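Local structure of afamin (Homo sapiens, 6FAK) at residues A[108-119]-A[140-151]. The protein carries hydrophobic molecules in body fluids, binding vitamin E and keeping lipidated Wnt proteins soluble and active. Sequence-based numbering, arbitrary orientation. Where two conformers were deposited one is given.
Sequences KKSDVGFLPPFP and HFLYEVARRNPF. With NA (sodium ion), chain F.
In the first albumin domain, the irregular connection 108-119, between helices 97-106 and 123-132, packs along the C-terminal end of helix 134-148 and the turn after it, with Arg-148 reaching out to meet Pro-116. The link is a nearly straight hydrogen bond (177°) from Arg-148 NH2 to Pro-116 O, 2.9 Å long; the oxygen lies in the guanidinium plane, whereas the nitrogen stands above the carbonyl plane. Water 1 adds a second link, accepting from Arg-148 NE and donating to Pro-116 O. Arg-148 NH1 turns back to its own helix, giving one bond to Glu-144 O and a salt bridge in which Arg-148 NH1 and Glu-144 OE1 are 2.7 Å apart. Phe-118 CA and Pro-119 CD cover one guanidinium face and Leu-115 CB the other, so bonds within the plane and carbon above and below fix its rotation. With chi2 at 166° the chain stays extended, and Arg-148 CD is carried to 3.7 Å from Phe-118 CD2. Were Arg-148 replaced by an alanine, Pro-116 O would probably lose this donor, Glu-144 OE1 would be left with the weak bond from Arg-147 NH1, and a gap would be likely to open between Leu-115 and Phe-118. Leu-115 CD2 lies over one face of the Arg-147 guanidinium, 3.3 Å from Arg-147 NH2, which bonds to Gln-35 O; Tyr-143 OH sits over the opposite face. Farther along, Val-112 CG2 approaches Arg-148 O at 3.6 Å, and the extended Lys-108 passes Phe-151 to give a 2.8 Å hydrogen bond from Lys-108 NZ to Pro-150 O. The connection thus offers backbone carbonyls to two cations, Pro-116 O to Arg-148 and, from the type I turn Val-112 to Leu-115, Gly-113 O and Leu-115 O to sodium, each at 2.5 Å.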
# COMPACT_ATOMS: atom_id res chain seq x y z
N LYS A 108 12.10 -8.14 -7.60
CA LYS A 108 11.40 -8.09 -6.30
C LYS A 108 10.17 -8.96 -6.36
O LYS A 108 9.47 -8.96 -7.38
CB LYS A 108 11.03 -6.65 -5.92
CG LYS A 108 12.28 -5.84 -5.67
CD LYS A 108 11.97 -4.44 -5.18
CE LYS A 108 13.22 -3.67 -4.78
NZ LYS A 108 12.79 -2.49 -4.00
N LYS A 109 9.90 -9.68 -5.27
CA LYS A 109 8.69 -10.51 -5.15
C LYS A 109 7.76 -9.95 -4.09
O LYS A 109 8.16 -9.84 -2.90
CB LYS A 109 9.06 -11.94 -4.74
CG LYS A 109 9.85 -12.68 -5.82
CD LYS A 109 11.30 -12.82 -5.38
CE LYS A 109 12.23 -13.18 -6.53
NZ LYS A 109 13.59 -12.91 -6.06
N SER A 110 6.54 -9.61 -4.50
CA SER A 110 5.46 -9.23 -3.58
C SER A 110 5.08 -10.36 -2.64
O SER A 110 4.85 -10.12 -1.46
CB SER A 110 4.21 -8.79 -4.37
OG SER A 110 4.10 -9.58 -5.54
N ASP A 111 5.07 -11.59 -3.14
CA ASP A 111 4.61 -12.77 -2.35
C ASP A 111 5.83 -13.26 -1.56
O ASP A 111 6.72 -13.86 -2.13
CB ASP A 111 4.03 -13.87 -3.29
CG ASP A 111 3.89 -15.25 -2.59
OD1 ASP A 111 3.94 -15.37 -1.36
OD2 ASP A 111 3.72 -16.25 -3.29
N VAL A 112 5.91 -12.89 -0.30
CA VAL A 112 7.08 -13.24 0.53
C VAL A 112 6.83 -14.54 1.33
O VAL A 112 7.50 -14.77 2.30
CB VAL A 112 7.57 -12.05 1.38
CG1 VAL A 112 8.02 -10.94 0.44
CG2 VAL A 112 6.52 -11.50 2.36
N GLY A 113 5.94 -15.41 0.85
CA GLY A 113 5.57 -16.66 1.52
C GLY A 113 6.67 -17.69 1.42
O GLY A 113 6.65 -18.68 2.16
N PHE A 114 7.63 -17.49 0.50
CA PHE A 114 8.87 -18.29 0.48
C PHE A 114 9.82 -18.09 1.70
O PHE A 114 10.79 -18.87 1.86
CB PHE A 114 9.66 -18.13 -0.82
CG PHE A 114 10.21 -16.75 -1.06
CD1 PHE A 114 11.48 -16.40 -0.60
CD2 PHE A 114 9.44 -15.79 -1.67
CE1 PHE A 114 11.99 -15.12 -0.77
CE2 PHE A 114 9.96 -14.49 -1.85
CZ PHE A 114 11.22 -14.18 -1.40
N LEU A 115 9.59 -17.05 2.51
CA LEU A 115 10.37 -16.79 3.71
C LEU A 115 9.77 -17.49 4.92
O LEU A 115 8.55 -17.64 4.99
CB LEU A 115 10.45 -15.28 3.97
CG LEU A 115 11.32 -14.56 2.89
CD1 LEU A 115 11.40 -13.08 3.16
CD2 LEU A 115 12.72 -15.12 2.73
N PRO A 116 10.60 -17.87 5.92
CA PRO A 116 10.06 -18.44 7.14
C PRO A 116 9.20 -17.44 7.92
O PRO A 116 9.22 -16.23 7.63
CB PRO A 116 11.31 -18.76 7.97
CG PRO A 116 12.33 -17.82 7.50
CD PRO A 116 12.04 -17.58 6.04
N PRO A 117 8.46 -17.94 8.91
CA PRO A 117 7.76 -17.01 9.80
C PRO A 117 8.79 -16.05 10.42
O PRO A 117 9.92 -16.43 10.68
CB PRO A 117 7.14 -17.93 10.87
CG PRO A 117 7.30 -19.33 10.39
CD PRO A 117 8.42 -19.34 9.40
N PHE A 118 8.42 -14.80 10.58
CA PHE A 118 9.34 -13.80 11.14
C PHE A 118 10.05 -14.32 12.40
O PHE A 118 9.37 -14.73 13.34
CB PHE A 118 8.55 -12.54 11.49
CG PHE A 118 9.40 -11.34 11.64
CD1 PHE A 118 10.21 -11.17 12.78
CD2 PHE A 118 9.44 -10.38 10.64
CE1 PHE A 118 11.02 -10.05 12.92
CE2 PHE A 118 10.25 -9.26 10.78
CZ PHE A 118 11.03 -9.09 11.91
N PRO A 119 11.41 -14.29 12.44
CA PRO A 119 12.06 -14.88 13.64
C PRO A 119 11.89 -14.03 14.91
O PRO A 119 12.60 -13.03 15.09
CB PRO A 119 13.54 -15.00 13.24
CG PRO A 119 13.73 -13.94 12.21
CD PRO A 119 12.40 -13.70 11.52
N HIS A 140 19.78 -6.88 12.16
CA HIS A 140 19.00 -8.09 11.85
C HIS A 140 17.50 -7.79 11.71
O HIS A 140 16.83 -8.30 10.79
CB HIS A 140 19.27 -9.21 12.87
CG HIS A 140 18.76 -10.55 12.44
ND1 HIS A 140 19.58 -11.53 11.92
CD2 HIS A 140 17.51 -11.07 12.43
CE1 HIS A 140 18.86 -12.59 11.61
NE2 HIS A 140 17.60 -12.34 11.91
N PHE A 141 16.96 -6.94 12.59
CA PHE A 141 15.55 -6.46 12.46
C PHE A 141 15.23 -5.84 11.07
O PHE A 141 14.26 -6.21 10.42
CB PHE A 141 15.25 -5.40 13.54
CG PHE A 141 13.95 -4.65 13.34
CD1 PHE A 141 12.74 -5.20 13.76
CD2 PHE A 141 13.95 -3.41 12.72
CE1 PHE A 141 11.56 -4.53 13.56
CE2 PHE A 141 12.77 -2.73 12.52
CZ PHE A 141 11.58 -3.30 12.94
N LEU A 142 16.09 -4.91 10.66
CA LEU A 142 15.97 -4.21 9.44
C LEU A 142 16.10 -5.14 8.20
O LEU A 142 15.32 -5.00 7.26
CB LEU A 142 17.02 -3.11 9.40
CG LEU A 142 16.79 -1.78 8.72
CD1 LEU A 142 15.37 -1.27 8.88
CD2 LEU A 142 17.80 -0.76 9.28
N TYR A 143 17.08 -6.04 8.22
CA TYR A 143 17.14 -7.15 7.27
C TYR A 143 15.82 -7.91 7.16
O TYR A 143 15.32 -8.15 6.05
CB TYR A 143 18.27 -8.10 7.66
CG TYR A 143 18.31 -9.45 7.04
CD1 TYR A 143 18.69 -9.61 5.72
CD2 TYR A 143 18.02 -10.59 7.78
CE1 TYR A 143 18.74 -10.87 5.13
CE2 TYR A 143 18.09 -11.86 7.21
CZ TYR A 143 18.47 -11.99 5.89
OH TYR A 143 18.56 -13.23 5.33
N GLU A 144 15.26 -8.33 8.30
CA GLU A 144 14.11 -9.21 8.31
C GLU A 144 12.87 -8.47 7.85
O GLU A 144 12.04 -9.02 7.06
CB GLU A 144 13.90 -9.89 9.68
CG GLU A 144 15.04 -10.84 10.15
CD GLU A 144 15.22 -12.13 9.36
OE1 GLU A 144 14.46 -12.38 8.40
OE2 GLU A 144 16.16 -12.92 9.71
N VAL A 145 12.76 -7.19 8.23
CA VAL A 145 11.65 -6.35 7.79
C VAL A 145 11.71 -6.03 6.29
O VAL A 145 10.72 -6.18 5.56
CB VAL A 145 11.51 -5.10 8.67
CG1 VAL A 145 10.36 -4.24 8.19
CG2 VAL A 145 11.17 -5.52 10.11
N ALA A 146 12.88 -5.62 5.80
CA ALA A 146 13.02 -5.18 4.41
C ALA A 146 12.80 -6.29 3.38
O ALA A 146 12.12 -6.09 2.39
CB ALA A 146 14.37 -4.55 4.20
N ARG A 147 13.31 -7.49 3.64
CA ARG A 147 13.09 -8.61 2.72
C ARG A 147 11.64 -9.02 2.65
O ARG A 147 11.20 -9.51 1.60
CB ARG A 147 14.01 -9.82 3.05
CG ARG A 147 13.76 -10.47 4.42
CD ARG A 147 15.02 -11.19 4.95
NE ARG A 147 15.47 -12.22 4.01
CZ ARG A 147 15.50 -13.53 4.23
NH1 ARG A 147 15.16 -14.02 5.42
NH2 ARG A 147 15.88 -14.35 3.26
N ARG A 148 10.88 -8.75 3.72
CA ARG A 148 9.44 -9.04 3.73
C ARG A 148 8.58 -7.87 3.25
O ARG A 148 7.39 -8.06 3.07
CB ARG A 148 8.98 -9.46 5.13
CG ARG A 148 9.43 -10.88 5.51
CD ARG A 148 9.27 -11.15 7.02
NE ARG A 148 9.71 -12.52 7.35
CZ ARG A 148 10.96 -12.89 7.54
NH1 ARG A 148 11.94 -11.98 7.55
NH2 ARG A 148 11.25 -14.18 7.71
N ASN A 149 9.19 -6.72 3.01
CA ASN A 149 8.49 -5.48 2.60
C ASN A 149 9.32 -4.83 1.49
O ASN A 149 9.88 -3.74 1.67
CB ASN A 149 8.29 -4.54 3.83
CG ASN A 149 7.38 -5.12 4.85
OD1 ASN A 149 6.18 -5.00 4.72
ND2 ASN A 149 7.94 -5.84 5.87
N PRO A 150 9.43 -5.50 0.34
CA PRO A 150 10.43 -5.09 -0.64
C PRO A 150 10.16 -3.77 -1.33
O PRO A 150 11.08 -3.27 -1.97
CB PRO A 150 10.34 -6.19 -1.72
CG PRO A 150 8.99 -6.81 -1.54
CD PRO A 150 8.71 -6.71 -0.08
N PHE A 151 8.92 -3.26 -1.24
CA PHE A 151 8.57 -2.01 -1.92
C PHE A 151 8.48 -0.82 -0.99
O PHE A 151 8.31 0.28 -1.48
CB PHE A 151 7.27 -2.17 -2.68
CG PHE A 151 7.34 -3.22 -3.74
CD1 PHE A 151 8.08 -3.00 -4.86
CD2 PHE A 151 6.67 -4.43 -3.59
CE1 PHE A 151 8.22 -3.95 -5.82
CE2 PHE A 151 6.79 -5.39 -4.56
CZ PHE A 151 7.56 -5.15 -5.67
NA NA F . 6.85 -19.47 4.56
O HOH W 1 7.55 -14.18 7.02
O HOH W 2 5.57 -18.16 6.06